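Local coordinates for ATP-dependent DNA helicase (Mycobacterium smegmatis, PDB 5V9X), which uses the energy of ATP hydrolysis to move 3'-to-5' along single-stranded DNA and to unwind duplexes, RNA:DNA hybrids among them, at residues Q99-S104 against L163-E168; S169-L174 against A206-R211; R186-D191 against T218-I223. All blocks are in the same frame, centred on the assembly; numbering follows the deposited sequence.

In the fold
Strands 162-165, 100-103, 187-191 and 221-226 are consecutive neighbours in one parallel sheet. Interactions 1 and 3 are two of its pairings, with the pairing of 100-103 and 187-191 between them, where L101 O lies 2.8 Å from I189 N. Their centres are about 10 Å apart, and Y102 OH reaches D191 OD2 at 2.7 Å. Interaction 2 packs the helices that cover L101, L163 and V188; its centre is about 10 Å from that of interaction 1 and about 13 Å from that of interaction 3, with E210 OE1 3.1 Å from R222 NH2. The Y102 side chain lies about 7 Å from AMP-PNP and about 6 Å from magnesium, whereas T166 and S169 face the DNA.

Interaction 1: residues Q99-S104 against L163-E168; sequences QVLYVS and LITTPE. With nucleotides of chain B.
L101, Y102 and V103 pair with L163, I164 and T165 as parallel neighbours in the RecA-like helicase sheet. Four backbone hydrogen bonds run from V100 O to S104 N, the last joining S104 N to T165 O at 2.9 Å. Packing is dense on both faces. Leucines suit the greasy face toward helix 200-213, where L101, with CG anti to its backbone nitrogen (chi1 -179°), brings CD1 within 3.8 Å of L163 CD2 and 3.7 Å of T165 CG2. T165 turns its methyl to L101, while OG1 bonds to R143 O. On the opposite face, under helix 107-116, the I164 methyl CG2 meets Y102 CD1 at 3.6 Å, obliquely to the ring. The contact is looser at V100, which takes part chiefly through its carbonyl; its side chain packs on helix 75-88. At the other end P167, suited to the first turn of a helix, rests CD 3.7 Å from V103 CG1. Here protein meets DNA, in a TTPE sequence resembling helicase motif Ib. T166, the N-cap, accepts from S169 N through its hydroxyl; T166 OG1 also donates to OP1 of DC10 of chain B, though their very short 2.5 Å separation is of doubtful exactness.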
loop_
_atom_site.group_PDB
_atom_site.type_symbol
_atom_site.label_atom_id
_atom_site.label_comp_id
_atom_site.label_asym_id
_atom_site.label_seq_id
_atom_site.Cartn_x
_atom_site.Cartn_y
_atom_site.Cartn_z
ATOM N N GLN A 99 -12.726 0.281 26.597
ATOM C CA GLN A 99 -13.975 0.813 26.062
ATOM C C GLN A 99 -13.872 1.254 24.609
ATOM O O GLN A 99 -14.818 1.056 23.840
ATOM C CB GLN A 99 -14.447 1.996 26.911
ATOM C CG GLN A 99 -14.873 1.620 28.323
ATOM C CD GLN A 99 -16.264 1.023 28.375
ATOM O OE1 GLN A 99 -17.234 1.637 27.925
ATOM N NE2 GLN A 99 -16.371 -0.183 28.922
ATOM N N VAL A 100 -12.755 1.860 24.217
ATOM C CA VAL A 100 -12.541 2.340 22.858
ATOM C C VAL A 100 -11.337 1.616 22.275
ATOM O O VAL A 100 -10.317 1.450 22.950
ATOM C CB VAL A 100 -12.334 3.870 22.823
ATOM C CG1 VAL A 100 -12.021 4.342 21.409
ATOM C CG2 VAL A 100 -13.562 4.585 23.368
ATOM N N LEU A 101 -11.460 1.178 21.023
ATOM C CA LEU A 101 -10.381 0.493 20.317
ATOM C C LEU A 101 -10.061 1.270 19.047
ATOM O O LEU A 101 -10.871 1.310 18.115
ATOM C CB LEU A 101 -10.760 -0.951 19.994
ATOM C CG LEU A 101 -9.688 -1.766 19.261
ATOM C CD1 LEU A 101 -8.457 -1.956 20.133
ATOM C CD2 LEU A 101 -10.237 -3.106 18.806
ATOM N N TYR A 102 -8.884 1.885 19.012
ATOM C CA TYR A 102 -8.389 2.579 17.832
ATOM C C TYR A 102 -7.347 1.704 17.149
ATOM O O TYR A 102 -6.411 1.227 17.798
ATOM C CB TYR A 102 -7.791 3.936 18.214
ATOM C CG TYR A 102 -7.033 4.630 17.102
ATOM C CD1 TYR A 102 -5.706 4.316 16.839
ATOM C CD2 TYR A 102 -7.636 5.613 16.329
ATOM C CE1 TYR A 102 -5.008 4.943 15.832
ATOM C CE2 TYR A 102 -6.942 6.252 15.320
ATOM C CZ TYR A 102 -5.626 5.910 15.073
ATOM O OH TYR A 102 -4.915 6.534 14.072
ATOM N N VAL A 103 -7.503 1.502 15.841
ATOM C CA VAL A 103 -6.597 0.673 15.054
ATOM C C VAL A 103 -5.934 1.543 13.996
ATOM O O VAL A 103 -6.622 2.217 13.219
ATOM C CB VAL A 103 -7.329 -0.512 14.399
ATOM C CG1 VAL A 103 -6.359 -1.343 13.575
ATOM C CG2 VAL A 103 -8.005 -1.371 15.457
ATOM N N SER A 104 -4.600 1.519 13.963
ATOM C CA SER A 104 -3.809 2.236 12.977
ATOM C C SER A 104 -2.933 1.269 12.191
ATOM O O SER A 104 -2.320 0.372 12.779
ATOM C CB SER A 104 -2.915 3.293 13.640
ATOM O OG SER A 104 -2.010 3.850 12.699
ATOM N N LEU A 163 -7.645 1.772 23.947
ATOM C CA LEU A 163 -6.558 0.934 23.459
ATOM C C LEU A 163 -6.224 1.328 22.027
ATOM O O LEU A 163 -7.093 1.304 21.150
ATOM C CB LEU A 163 -6.917 -0.550 23.530
ATOM C CG LEU A 163 -5.768 -1.474 23.125
ATOM C CD1 LEU A 163 -4.608 -1.339 24.104
ATOM C CD2 LEU A 163 -6.228 -2.920 23.024
ATOM N N ILE A 164 -4.967 1.695 21.800
ATOM C CA ILE A 164 -4.443 2.008 20.476
ATOM C C ILE A 164 -3.544 0.855 20.056
ATOM O O ILE A 164 -2.681 0.427 20.830
ATOM C CB ILE A 164 -3.671 3.339 20.482
ATOM C CG1 ILE A 164 -4.596 4.497 20.869
ATOM C CG2 ILE A 164 -3.027 3.586 19.134
ATOM C CD1 ILE A 164 -3.868 5.803 21.099
ATOM N N THR A 165 -3.743 0.347 18.844
ATOM C CA THR A 165 -3.008 -0.835 18.410
ATOM C C THR A 165 -3.006 -0.899 16.886
ATOM O O THR A 165 -3.494 0.006 16.203
ATOM C CB THR A 165 -3.608 -2.104 19.025
ATOM O OG1 THR A 165 -2.850 -3.244 18.606
ATOM C CG2 THR A 165 -5.060 -2.279 18.592
ATOM N N THR A 166 -2.445 -1.980 16.361
ATOM C CA THR A 166 -2.376 -2.290 14.943
ATOM C C THR A 166 -3.274 -3.479 14.616
ATOM O O THR A 166 -3.735 -4.191 15.515
ATOM C CB THR A 166 -0.928 -2.605 14.540
ATOM O OG1 THR A 166 -0.461 -3.744 15.275
ATOM C CG2 THR A 166 -0.023 -1.413 14.812
ATOM N N PRO A 167 -3.561 -3.718 13.331
ATOM C CA PRO A 167 -4.321 -4.930 12.986
ATOM C C PRO A 167 -3.602 -6.204 13.386
ATOM O O PRO A 167 -4.231 -7.131 13.911
ATOM C CB PRO A 167 -4.487 -4.819 11.463
ATOM C CG PRO A 167 -4.352 -3.366 11.170
ATOM C CD PRO A 167 -3.347 -2.855 12.154
ATOM N N GLU A 168 -2.290 -6.267 13.159
ATOM C CA GLU A 168 -1.517 -7.445 13.538
ATOM C C GLU A 168 -1.576 -7.680 15.043
ATOM O O GLU A 168 -1.776 -8.812 15.498
ATOM C CB GLU A 168 -0.065 -7.291 13.074
ATOM C CG GLU A 168 0.150 -7.411 11.567
ATOM C CD GLU A 168 -0.346 -6.203 10.789
ATOM O OE1 GLU A 168 -0.663 -5.167 11.416
ATOM O OE2 GLU A 168 -0.421 -6.289 9.543
ATOM P P DC B 10 3.015 -4.571 15.073
ATOM O OP1 DC B 10 1.726 -4.760 15.776
ATOM O OP2 DC B 10 3.951 -3.512 15.509
ATOM O "O5'" DC B 10 3.827 -5.942 15.108
ATOM C "C5'" DC B 10 3.151 -7.167 14.935
ATOM C "C4'" DC B 10 4.140 -8.312 14.940
ATOM O "O4'" DC B 10 4.838 -8.356 13.673
ATOM C "C3'" DC B 10 5.224 -8.216 16.021
ATOM O "O3'" DC B 10 5.215 -9.379 16.810
ATOM C "C2'" DC B 10 6.530 -8.089 15.232
ATOM C "C1'" DC B 10 6.163 -8.746 13.916
ATOM N N1 DC B 10 7.009 -8.309 12.775
ATOM C C2 DC B 10 7.454 -9.255 11.848
ATOM O O2 DC B 10 7.123 -10.439 11.995
ATOM N N3 DC B 10 8.230 -8.848 10.812
ATOM C C4 DC B 10 8.560 -7.559 10.694
ATOM N N4 DC B 10 9.329 -7.201 9.660
ATOM C C5 DC B 10 8.117 -6.579 11.633
ATOM C C6 DC B 10 7.352 -6.994 12.647
#

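Interaction 2: residues S169-L174 against A206-R211; sequences SLFLML and ALSLER. With nucleotides of chain B.
L174 lays its CD1 methyl over S208, 3.8 Å from S208 CB and close to the S208 carbonyl oxygen. The serine is small enough to let the helices 169-174 and 206-211 come together here, with F171 CA and S208 CA 5.9 Å apart; the short axes pass at 9.8 Å and are inclined by 35°. S208 OG turns back to its own helix, bonding to H204 O, and the same oxygen sits in the plane of the F171 ring, at its edge, 3.8 Å from CD1.

F171 and R211 form the second part of the contact. A chi1 of -178° carries the F171 ring out beside its own carbonyl carbon, across to helix 206-211, and its CE1 lies 3.2 Å from R211 NH1. The ring and guanidinium planes stand 85° apart: CE1 meets the guanidinium at its edge, so this is not a flat stack. L174 CB covers one face of the guanidinium, 3.8 Å from R211 NH2. A long arginine fits because the bend of its chain at chi3 turns the guanidinium toward F171 and L174, with NH2 bonded to the T175 hydroxyl. Toward the sheet, branched L170 and L209 cross at about a right angle, CD2 to CD2 at 3.9 Å.

Helix 461-471, of the winged-helix region, covers the other side: H467 meets F171 edge-to-face and also touches S208 and R211. At the start of helix 167-174, S169 OG donates to OP1 of DC10 of chain B at 2.6 Å. Two helices, each in the connection after a strand of one parallel sheet and packed on the same face of it, are the arrangement of the RecA-like alpha/beta domain, here with a helix N-terminus set against the DNA backbone.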
loop_
_atom_site.group_PDB
_atom_site.type_symbol
_atom_site.label_atom_id
_atom_site.label_comp_id
_atom_site.label_asym_id
_atom_site.label_seq_id
_atom_site.Cartn_x
_atom_site.Cartn_y
_atom_site.Cartn_z
ATOM N N SER A 169 -1.406 -6.620 15.834
ATOM C CA SER A 169 -1.398 -6.788 17.284
ATOM C C SER A 169 -2.795 -7.066 17.823
ATOM O O SER A 169 -2.946 -7.815 18.796
ATOM C CB SER A 169 -0.794 -5.559 17.956
ATOM O OG SER A 169 0.620 -5.609 17.918
ATOM N N LEU A 170 -3.826 -6.473 17.216
ATOM C CA LEU A 170 -5.192 -6.842 17.576
ATOM C C LEU A 170 -5.419 -8.332 17.370
ATOM O O LEU A 170 -6.090 -8.987 18.177
ATOM C CB LEU A 170 -6.199 -6.035 16.756
ATOM C CG LEU A 170 -7.666 -6.373 17.040
ATOM C CD1 LEU A 170 -8.006 -6.072 18.494
ATOM C CD2 LEU A 170 -8.603 -5.629 16.098
ATOM N N PHE A 171 -4.851 -8.883 16.298
ATOM C CA PHE A 171 -4.917 -10.320 16.061
ATOM C C PHE A 171 -4.266 -11.095 17.200
ATOM O O PHE A 171 -4.789 -12.127 17.639
ATOM C CB PHE A 171 -4.246 -10.635 14.725
ATOM C CG PHE A 171 -4.284 -12.086 14.337
ATOM C CD1 PHE A 171 -5.443 -12.653 13.831
ATOM C CD2 PHE A 171 -3.145 -12.870 14.435
ATOM C CE1 PHE A 171 -5.470 -13.979 13.453
ATOM C CE2 PHE A 171 -3.168 -14.197 14.059
ATOM C CZ PHE A 171 -4.331 -14.750 13.566
ATOM N N LEU A 172 -3.131 -10.600 17.705
ATOM C CA LEU A 172 -2.424 -11.300 18.773
ATOM C C LEU A 172 -3.230 -11.301 20.067
ATOM O O LEU A 172 -3.318 -12.329 20.748
ATOM C CB LEU A 172 -1.052 -10.665 18.997
ATOM C CG LEU A 172 -0.132 -10.648 17.773
ATOM C CD1 LEU A 172 1.188 -9.954 18.086
ATOM C CD2 LEU A 172 0.109 -12.058 17.270
ATOM N N MET A 173 -3.826 -10.161 20.420
ATOM C CA MET A 173 -4.607 -10.095 21.649
ATOM C C MET A 173 -5.840 -10.985 21.566
ATOM O O MET A 173 -6.230 -11.611 22.558
ATOM C CB MET A 173 -5.003 -8.651 21.939
ATOM C CG MET A 173 -3.823 -7.710 22.086
ATOM S SD MET A 173 -4.337 -6.060 22.571
ATOM C CE MET A 173 -5.092 -6.410 24.161
ATOM N N LEU A 174 -6.468 -11.053 20.392
ATOM C CA LEU A 174 -7.623 -11.923 20.209
ATOM C C LEU A 174 -7.245 -13.398 20.229
ATOM O O LEU A 174 -8.126 -14.250 20.396
ATOM C CB LEU A 174 -8.329 -11.584 18.897
ATOM C CG LEU A 174 -9.001 -10.213 18.853
ATOM C CD1 LEU A 174 -9.338 -9.833 17.421
ATOM C CD2 LEU A 174 -10.246 -10.210 19.721
ATOM N N ALA A 206 -10.514 -7.494 8.761
ATOM C CA ALA A 206 -11.959 -7.691 8.712
ATOM C C ALA A 206 -12.387 -8.871 9.578
ATOM O O ALA A 206 -13.434 -8.824 10.233
ATOM C CB ALA A 206 -12.413 -7.894 7.268
ATOM N N LEU A 207 -11.585 -9.938 9.600
ATOM C CA LEU A 207 -11.928 -11.104 10.406
ATOM C C LEU A 207 -11.639 -10.872 11.885
ATOM O O LEU A 207 -12.403 -11.328 12.744
ATOM C CB LEU A 207 -11.180 -12.336 9.898
ATOM C CG LEU A 207 -11.675 -12.906 8.569
ATOM C CD1 LEU A 207 -10.870 -14.133 8.180
ATOM C CD2 LEU A 207 -13.157 -13.239 8.650
ATOM N N SER A 208 -10.540 -10.182 12.202
ATOM C CA SER A 208 -10.259 -9.836 13.593
ATOM C C SER A 208 -11.429 -9.087 14.217
ATOM O O SER A 208 -11.833 -9.378 15.349
ATOM C CB SER A 208 -8.982 -8.998 13.683
ATOM O OG SER A 208 -7.831 -9.771 13.392
ATOM N N LEU A 209 -11.999 -8.128 13.481
ATOM C CA LEU A 209 -13.112 -7.348 14.008
ATOM C C LEU A 209 -14.360 -8.201 14.212
ATOM O O LEU A 209 -15.122 -7.961 15.157
ATOM C CB LEU A 209 -13.413 -6.172 13.081
ATOM C CG LEU A 209 -12.308 -5.119 12.958
ATOM C CD1 LEU A 209 -12.718 -4.006 11.999
ATOM C CD2 LEU A 209 -11.940 -4.550 14.325
ATOM N N GLU A 210 -14.594 -9.193 13.348
ATOM C CA GLU A 210 -15.736 -10.079 13.554
ATOM C C GLU A 210 -15.506 -11.003 14.744
ATOM O O GLU A 210 -16.442 -11.304 15.494
ATOM C CB GLU A 210 -16.020 -10.890 12.290
ATOM C CG GLU A 210 -16.644 -10.088 11.155
ATOM C CD GLU A 210 -17.987 -9.476 11.528
ATOM O OE1 GLU A 210 -18.303 -8.379 11.015
ATOM O OE2 GLU A 210 -18.729 -10.088 12.328
ATOM N N ARG A 211 -14.267 -11.464 14.931
ATOM C CA ARG A 211 -13.935 -12.223 16.133
ATOM C C ARG A 211 -14.117 -11.372 17.384
ATOM O O ARG A 211 -14.510 -11.881 18.440
ATOM C CB ARG A 211 -12.507 -12.754 16.042
ATOM C CG ARG A 211 -12.308 -13.814 14.972
ATOM C CD ARG A 211 -10.837 -14.140 14.782
ATOM N NE ARG A 211 -10.185 -14.517 16.033
ATOM C CZ ARG A 211 -8.880 -14.735 16.155
ATOM N NH1 ARG A 211 -8.085 -14.612 15.101
ATOM N NH2 ARG A 211 -8.365 -15.074 17.329
ATOM P P DC B 10 3.015 -4.571 15.073
ATOM O OP1 DC B 10 1.726 -4.760 15.776
ATOM O OP2 DC B 10 3.951 -3.512 15.509
ATOM O "O5'" DC B 10 3.827 -5.942 15.108
ATOM C "C5'" DC B 10 3.151 -7.167 14.935
ATOM C "C4'" DC B 10 4.140 -8.312 14.940
ATOM O "O4'" DC B 10 4.838 -8.356 13.673
ATOM C "C3'" DC B 10 5.224 -8.216 16.021
ATOM O "O3'" DC B 10 5.215 -9.379 16.810
ATOM C "C2'" DC B 10 6.530 -8.089 15.232
ATOM C "C1'" DC B 10 6.163 -8.746 13.916
ATOM N N1 DC B 10 7.009 -8.309 12.775
ATOM C C2 DC B 10 7.454 -9.255 11.848
ATOM O O2 DC B 10 7.123 -10.439 11.995
ATOM N N3 DC B 10 8.230 -8.848 10.812
ATOM C C4 DC B 10 8.560 -7.559 10.694
ATOM N N4 DC B 10 9.329 -7.201 9.660
ATOM C C5 DC B 10 8.117 -6.579 11.633
ATOM C C6 DC B 10 7.352 -6.994 12.647
#

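Interaction 3: residues R186-D191 against T218-I223; sequences RTVIVD and TPAQRI
The strand that leads into the DEVH sequence, probably the helicase motif II (Walker B), pairs here with the strand before the likely motif III: T187, V188 and I189 lie parallel to Q221, R222 and I223. Four backbone hydrogen bonds join them. The first, Q221 N to R186 O at 2.9 Å, leaves its donor tilted 30° from the carbonyl plane; the last, V190 N to I223 O, is nearly straight at 175°.

Beta-branched residues favour the extended backbone and fill the buried faces. On one face T187 CG2 touches I223 CD1 at 3.8 Å, and I189 and I223 both pack on A79 of helix 75-88. T187 and Q221 lie side by side, and a water makes weak contacts with T187 OG1 and Q221 OE1, while Q221 NE2 bonds to the carbonyls of I59 and N63. On the other face V188 CG2 meets the small A220 CB at 3.7 Å, under L209 and L212 of helix 200-213. R222 stretches straight out from this face; NH2 makes salt bridges to D213 and E210, and NH1 bonds to L239 O. Adjacent parallel strands joined by a helical connection, chiefly helix 200-213, make the beta-alpha-beta pattern of RecA-like motor domains.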
loop_
_atom_site.group_PDB
_atom_site.type_symbol
_atom_site.label_atom_id
_atom_site.label_comp_id
_atom_site.label_asym_id
_atom_site.label_seq_id
_atom_site.Cartn_x
_atom_site.Cartn_y
_atom_site.Cartn_z
ATOM N N ARG A 186 -16.960 -0.829 23.153
ATOM C CA ARG A 186 -18.165 -0.270 22.555
ATOM C C ARG A 186 -17.918 0.446 21.235
ATOM O O ARG A 186 -18.814 0.474 20.390
ATOM C CB ARG A 186 -18.839 0.706 23.528
ATOM C CG ARG A 186 -19.353 0.056 24.805
ATOM C CD ARG A 186 -20.074 1.056 25.698
ATOM N NE ARG A 186 -20.588 0.427 26.913
ATOM C CZ ARG A 186 -21.219 1.076 27.887
ATOM N NH1 ARG A 186 -21.418 2.385 27.797
ATOM N NH2 ARG A 186 -21.650 0.417 28.953
ATOM N N THR A 187 -16.734 1.020 21.039
ATOM C CA THR A 187 -16.399 1.750 19.826
ATOM C C THR A 187 -15.130 1.171 19.220
ATOM O O THR A 187 -14.211 0.772 19.942
ATOM C CB THR A 187 -16.208 3.251 20.113
ATOM O OG1 THR A 187 -17.390 3.783 20.724
ATOM C CG2 THR A 187 -15.917 4.025 18.832
ATOM N N VAL A 188 -15.089 1.118 17.890
ATOM C CA VAL A 188 -13.907 0.696 17.148
ATOM C C VAL A 188 -13.634 1.733 16.068
ATOM O O VAL A 188 -14.453 1.921 15.161
ATOM C CB VAL A 188 -14.077 -0.700 16.524
ATOM C CG1 VAL A 188 -12.929 -0.992 15.572
ATOM C CG2 VAL A 188 -14.146 -1.758 17.613
ATOM N N ILE A 189 -12.489 2.401 16.165
ATOM C CA ILE A 189 -12.055 3.381 15.177
ATOM C C ILE A 189 -11.012 2.725 14.286
ATOM O O ILE A 189 -10.015 2.183 14.782
ATOM C CB ILE A 189 -11.490 4.644 15.851
ATOM C CG1 ILE A 189 -12.489 5.209 16.862
ATOM C CG2 ILE A 189 -11.134 5.692 14.806
ATOM C CD1 ILE A 189 -11.979 6.425 17.607
ATOM N N VAL A 190 -11.240 2.758 12.979
ATOM C CA VAL A 190 -10.302 2.239 11.994
ATOM C C VAL A 190 -9.803 3.434 11.197
ATOM O O VAL A 190 -10.449 3.874 10.238
ATOM C CB VAL A 190 -10.935 1.176 11.090
ATOM C CG1 VAL A 190 -9.939 0.719 10.032
ATOM C CG2 VAL A 190 -11.409 -0.008 11.918
ATOM N N ASP A 191 -8.656 3.969 11.602
ATOM C CA ASP A 191 -8.070 5.128 10.944
ATOM C C ASP A 191 -7.347 4.704 9.673
ATOM O O ASP A 191 -6.777 3.613 9.594
ATOM C CB ASP A 191 -7.101 5.835 11.887
ATOM C CG ASP A 191 -6.958 7.309 11.584
ATOM O OD1 ASP A 191 -7.271 7.720 10.447
ATOM O OD2 ASP A 191 -6.531 8.057 12.488
ATOM N N THR A 218 -22.777 -6.922 22.364
ATOM C CA THR A 218 -23.273 -6.183 21.223
ATOM C C THR A 218 -22.076 -5.837 20.343
ATOM O O THR A 218 -21.050 -5.360 20.862
ATOM C CB THR A 218 -24.003 -4.910 21.664
ATOM O OG1 THR A 218 -25.246 -5.262 22.284
ATOM C CG2 THR A 218 -24.271 -3.997 20.477
ATOM N N PRO A 219 -22.159 -6.073 19.033
ATOM C CA PRO A 219 -21.068 -5.660 18.143
ATOM C C PRO A 219 -20.776 -4.176 18.292
ATOM O O PRO A 219 -21.685 -3.347 18.380
ATOM C CB PRO A 219 -21.604 -5.996 16.747
ATOM C CG PRO A 219 -22.571 -7.101 16.983
ATOM C CD PRO A 219 -23.213 -6.804 18.310
ATOM N N ALA A 220 -19.488 -3.847 18.334
ATOM C CA ALA A 220 -19.079 -2.474 18.572
ATOM C C ALA A 220 -19.417 -1.587 17.380
ATOM O O ALA A 220 -19.521 -2.046 16.239
ATOM C CB ALA A 220 -17.578 -2.409 18.858
ATOM N N GLN A 221 -19.600 -0.302 17.664
ATOM C CA GLN A 221 -19.755 0.694 16.617
ATOM C C GLN A 221 -18.422 0.901 15.907
ATOM O O GLN A 221 -17.380 1.043 16.557
ATOM C CB GLN A 221 -20.251 2.007 17.222
ATOM C CG GLN A 221 -20.485 3.128 16.231
ATOM C CD GLN A 221 -20.859 4.429 16.919
ATOM O OE1 GLN A 221 -20.319 4.763 17.974
ATOM N NE2 GLN A 221 -21.790 5.165 16.328
ATOM N N ARG A 222 -18.449 0.912 14.577
ATOM C CA ARG A 222 -17.240 1.003 13.767
ATOM C C ARG A 222 -17.170 2.359 13.078
ATOM O O ARG A 222 -18.124 2.772 12.411
ATOM C CB ARG A 222 -17.189 -0.120 12.730
ATOM C CG ARG A 222 -17.137 -1.506 13.341
ATOM C CD ARG A 222 -16.969 -2.577 12.283
ATOM N NE ARG A 222 -17.064 -3.916 12.849
ATOM C CZ ARG A 222 -16.902 -5.037 12.156
ATOM N NH1 ARG A 222 -16.633 -4.987 10.859
ATOM N NH2 ARG A 222 -17.009 -6.213 12.763
ATOM N N ILE A 223 -16.036 3.040 13.230
ATOM C CA ILE A 223 -15.814 4.360 12.652
ATOM C C ILE A 223 -14.554 4.309 11.800
ATOM O O ILE A 223 -13.502 3.859 12.266
ATOM C CB ILE A 223 -15.696 5.444 13.739
ATOM C CG1 ILE A 223 -16.967 5.480 14.592
ATOM C CG2 ILE A 223 -15.428 6.803 13.110
ATOM C CD1 ILE A 223 -16.805 6.223 15.901
HETATM O O HOH W 1 -17.933 6.776 19.387
#